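Local coordinates for peptidoglycan recognition protein-LC isoform LCx (Drosophila melanogaster, PDB 2F2L) that binds tracheal cytotoxin, a monomeric peptidoglycan fragment, and probably presents it to isoform LCa in a heterodimeric pattern-recognition receptor complex, at the interface of chains B and A. Residues are numbered along the deposited sequence; one frame, centred on the assembly and turned at random. Chains: chain A, Peptidoglycan recognition protein-LC isoform LCx; chain B, Peptidoglycan-recognition protein-LC isoform LCa.

The interface of chains B and A. Residues chain B 6, 9-12, 48; chain A 34-36, 50-51, 54, 104.
B:Arg48, on helix 40-57 of LCa, links the two receptor ectodomains by passing the CE1 and CZ end of the A:Phe54 ring and then turning toward the loop of LCx at A:Ala34. Its CB lies 4.0 Å from A:Phe54 CE1, and CG passes beside CZ of the same ring, the side chain running at about a right angle to that of A:Phe54. CG is anti to the backbone N (chi1 -173°), and a bend at chi2 (47°) directs the chain away from the ring. NE then donates to the main-chain carbonyl B:Leu9 O at 2.8 Å, from above the carbonyl plane. At the tip, NH2 gives a direct hydrogen bond across the interface, 2.7 Å to A:Ala34 O; the acceptor lies close to the guanidinium plane and is met on a lone pair, with 154° at the hydrogen. The same NH2 also donates to the side-chain amide oxygen B:Gln11 OE1 (3.0 Å), so contacts within LCa steady the guanidinium as it reaches the partner.

Next to this polar link, B:Leu9 fills an apolar patch with both branches. CD2 sits over one face of the A:Phe54 ring, offset toward the rim and 3.8 Å from the centroid, while CD1 packs against A:Ala35 CB at 3.6 Å and reaches A:Val50 CG1 and A:Val51 CG2 on helix 41-58. On the other flank, B:Pro12 and A:Thr104 meet tip to tip, and the side chain of B:Gln11 crosses that of A:Thr104 at about a right angle, its CG against CG2. The hydroxyl A:Thr104 OG1 donates to A:Ala35 O (2.7 Å), tying it to the 34-36 loop. A water connects B:Ala10 O to the main-chain A:Glu36 N.

B:Leu9, B:Gln11 and B:Arg48 also belong to the tracheal cytotoxin pocket, so this patch joins LCa to LCx beside the bound ligand and probably couples toxin recognition to heterodimer assembly.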
ATOM      1  N   GLN B   6      -0.733   6.839  -4.652  1.00 20.54           N
ATOM      2  CA  GLN B   6       0.680   6.922  -4.287  1.00 21.10           C
ATOM      3  C   GLN B   6       0.871   7.290  -2.804  1.00 20.45           C
ATOM      4  O   GLN B   6       1.787   6.769  -2.139  1.00 18.62           O
ATOM      5  CB  GLN B   6       1.455   7.883  -5.220  1.00 22.36           C
ATOM      6  CG  GLN B   6       0.789   9.273  -5.468  1.00 25.94           C
ATOM      7  CD  GLN B   6      -0.107   9.352  -6.750  1.00 30.26           C
ATOM      8  OE1 GLN B   6      -0.819   8.396  -7.105  1.00 29.84           O
ATOM      9  NE2 GLN B   6      -0.074  10.522  -7.426  1.00 29.87           N
ATOM     10  N   LEU B   9       0.502   4.218  -0.658  1.00 20.14           N
ATOM     11  CA  LEU B   9       1.433   3.140  -0.965  1.00 20.42           C
ATOM     12  C   LEU B   9       0.772   2.042  -1.793  1.00 20.26           C
ATOM     13  O   LEU B   9       1.162   0.890  -1.735  1.00 20.03           O
ATOM     14  CB  LEU B   9       2.030   2.598   0.345  1.00 20.52           C
ATOM     15  CG  LEU B   9       3.476   2.151   0.451  1.00 21.96           C
ATOM     16  CD1 LEU B   9       4.421   3.153  -0.209  1.00 24.16           C
ATOM     17  CD2 LEU B   9       3.838   1.953   1.918  1.00 21.19           C
ATOM     18  N   ALA B  10      -0.215   2.429  -2.601  1.00 20.33           N
ATOM     19  CA  ALA B  10      -0.929   1.488  -3.433  1.00 20.15           C
ATOM     20  C   ALA B  10       0.005   0.655  -4.315  1.00 20.41           C
ATOM     21  O   ALA B  10       0.903   1.181  -4.982  1.00 21.33           O
ATOM     22  CB  ALA B  10      -1.950   2.229  -4.306  1.00 20.22           C
ATOM     23  N   GLN B  11      -0.232  -0.647  -4.295  1.00 20.02           N
ATOM     24  CA  GLN B  11       0.355  -1.596  -5.234  1.00 19.59           C
ATOM     25  C   GLN B  11      -0.261  -1.330  -6.608  1.00 19.43           C
ATOM     26  O   GLN B  11      -1.467  -1.095  -6.705  1.00 17.93           O
ATOM     27  CB  GLN B  11      -0.028  -3.005  -4.764  1.00 19.60           C
ATOM     28  CG  GLN B  11       0.822  -4.103  -5.263  1.00 19.61           C
ATOM     29  CD  GLN B  11       0.464  -5.435  -4.627  1.00 18.74           C
ATOM     30  OE1 GLN B  11       0.334  -5.541  -3.400  1.00 16.83           O
ATOM     31  NE2 GLN B  11       0.346  -6.464  -5.455  1.00 14.03           N
ATOM     32  N   PRO B  12       0.552  -1.326  -7.674  1.00 19.75           N
ATOM     33  CA  PRO B  12      -0.068  -1.162  -8.975  1.00 20.12           C
ATOM     34  C   PRO B  12      -0.961  -2.375  -9.288  1.00 20.15           C
ATOM     35  O   PRO B  12      -0.671  -3.469  -8.803  1.00 21.11           O
ATOM     36  CB  PRO B  12       1.133  -1.120  -9.931  1.00 20.46           C
ATOM     37  CG  PRO B  12       2.195  -1.802  -9.212  1.00 20.14           C
ATOM     38  CD  PRO B  12       2.008  -1.457  -7.789  1.00 19.97           C
ATOM     39  N   ARG B  48      -4.302   0.474   2.716  1.00 19.59           N
ATOM     40  CA  ARG B  48      -3.210  -0.318   2.145  1.00 19.61           C
ATOM     41  C   ARG B  48      -3.361  -1.787   2.538  1.00 19.50           C
ATOM     42  O   ARG B  48      -3.192  -2.674   1.695  1.00 18.68           O
ATOM     43  CB  ARG B  48      -1.810   0.214   2.553  1.00 20.00           C
ATOM     44  CG  ARG B  48      -0.619  -0.501   1.839  1.00 20.36           C
ATOM     45  CD  ARG B  48      -0.891  -0.605   0.327  1.00 24.57           C
ATOM     46  NE  ARG B  48       0.076  -1.384  -0.454  1.00 26.69           N
ATOM     47  CZ  ARG B  48      -0.062  -2.672  -0.739  1.00 27.52           C
ATOM     48  NH1 ARG B  48      -1.068  -3.358  -0.274  1.00 29.09           N
ATOM     49  NH2 ARG B  48       0.847  -3.296  -1.455  1.00 30.33           N
TER
ATOM     50  N   ALA A  34       6.276  -3.248  -2.347  1.00 19.30           N
ATOM     51  CA  ALA A  34       4.903  -3.555  -2.811  1.00 18.75           C
ATOM     52  C   ALA A  34       4.064  -2.311  -3.159  1.00 19.38           C
ATOM     53  O   ALA A  34       2.818  -2.301  -3.047  1.00 19.33           O
ATOM     54  CB  ALA A  34       4.183  -4.441  -1.820  1.00 18.86           C
ATOM     55  N   ALA A  35       4.747  -1.274  -3.629  1.00 19.30           N
ATOM     56  CA  ALA A  35       4.094  -0.088  -4.153  1.00 19.37           C
ATOM     57  C   ALA A  35       4.674   0.186  -5.541  1.00 19.55           C
ATOM     58  O   ALA A  35       5.256  -0.724  -6.158  1.00 19.13           O
ATOM     59  CB  ALA A  35       4.258   1.089  -3.186  1.00 19.50           C
ATOM     60  N   GLU A  36       4.485   1.388  -6.074  1.00 19.70           N
ATOM     61  CA  GLU A  36       4.909   1.659  -7.445  1.00 20.20           C
ATOM     62  C   GLU A  36       6.444   1.824  -7.469  1.00 19.84           C
ATOM     63  O   GLU A  36       7.032   2.235  -6.490  1.00 20.44           O
ATOM     64  CB  GLU A  36       4.170   2.883  -8.026  1.00 20.10           C
ATOM     65  CG  GLU A  36       4.426   3.079  -9.518  1.00 20.96           C
ATOM     66  CD  GLU A  36       3.634   4.232 -10.161  1.00 21.90           C
ATOM     67  OE1 GLU A  36       2.673   4.771  -9.542  1.00 22.75           O
ATOM     68  OE2 GLU A  36       3.994   4.602 -11.304  1.00 23.76           O
ATOM     69  N   VAL A  50       7.218   8.403   1.244  1.00 20.39           N
ATOM     70  CA  VAL A  50       5.931   7.787   1.558  1.00 20.50           C
ATOM     71  C   VAL A  50       6.143   6.527   2.392  1.00 20.33           C
ATOM     72  O   VAL A  50       5.438   6.314   3.367  1.00 20.87           O
ATOM     73  CB  VAL A  50       5.095   7.483   0.289  1.00 20.20           C
ATOM     74  CG1 VAL A  50       3.799   6.788   0.655  1.00 21.70           C
ATOM     75  CG2 VAL A  50       4.770   8.779  -0.454  1.00 21.10           C
ATOM     76  N   VAL A  51       7.116   5.698   2.014  1.00 20.36           N
ATOM     77  CA  VAL A  51       7.476   4.522   2.811  1.00 20.07           C
ATOM     78  C   VAL A  51       7.843   4.918   4.245  1.00 20.06           C
ATOM     79  O   VAL A  51       7.383   4.268   5.192  1.00 20.02           O
ATOM     80  CB  VAL A  51       8.619   3.682   2.171  1.00 19.96           C
ATOM     81  CG1 VAL A  51       9.139   2.592   3.154  1.00 19.19           C
ATOM     82  CG2 VAL A  51       8.147   3.026   0.853  1.00 19.85           C
ATOM     83  N   PHE A  54       4.690   5.785   6.157  1.00 20.61           N
ATOM     84  CA  PHE A  54       3.991   4.532   6.456  1.00 20.07           C
ATOM     85  C   PHE A  54       4.583   3.809   7.680  1.00 19.74           C
ATOM     86  O   PHE A  54       3.866   3.324   8.561  1.00 19.67           O
ATOM     87  CB  PHE A  54       4.045   3.623   5.223  1.00 20.50           C
ATOM     88  CG  PHE A  54       3.051   2.515   5.244  1.00 20.69           C
ATOM     89  CD1 PHE A  54       1.701   2.779   5.107  1.00 20.92           C
ATOM     90  CD2 PHE A  54       3.462   1.203   5.374  1.00 21.70           C
ATOM     91  CE1 PHE A  54       0.774   1.752   5.130  1.00 20.96           C
ATOM     92  CE2 PHE A  54       2.541   0.177   5.396  1.00 21.09           C
ATOM     93  CZ  PHE A  54       1.200   0.448   5.287  1.00 20.87           C
ATOM     94  N   THR A 104       7.048  -3.276  -7.002  1.00 18.52           N
ATOM     95  CA  THR A 104       6.311  -4.511  -6.819  1.00 18.57           C
ATOM     96  C   THR A 104       6.769  -5.501  -7.883  1.00 18.79           C
ATOM     97  O   THR A 104       6.538  -5.260  -9.084  1.00 17.92           O
ATOM     98  CB  THR A 104       4.776  -4.275  -6.958  1.00 18.39           C
ATOM     99  OG1 THR A 104       4.347  -3.306  -5.995  1.00 18.15           O
ATOM    100  CG2 THR A 104       3.993  -5.569  -6.739  1.00 18.31           C
TER
HETATM  101  O   HOH W   1       2.498   3.556  -5.031  1.00 23.01           O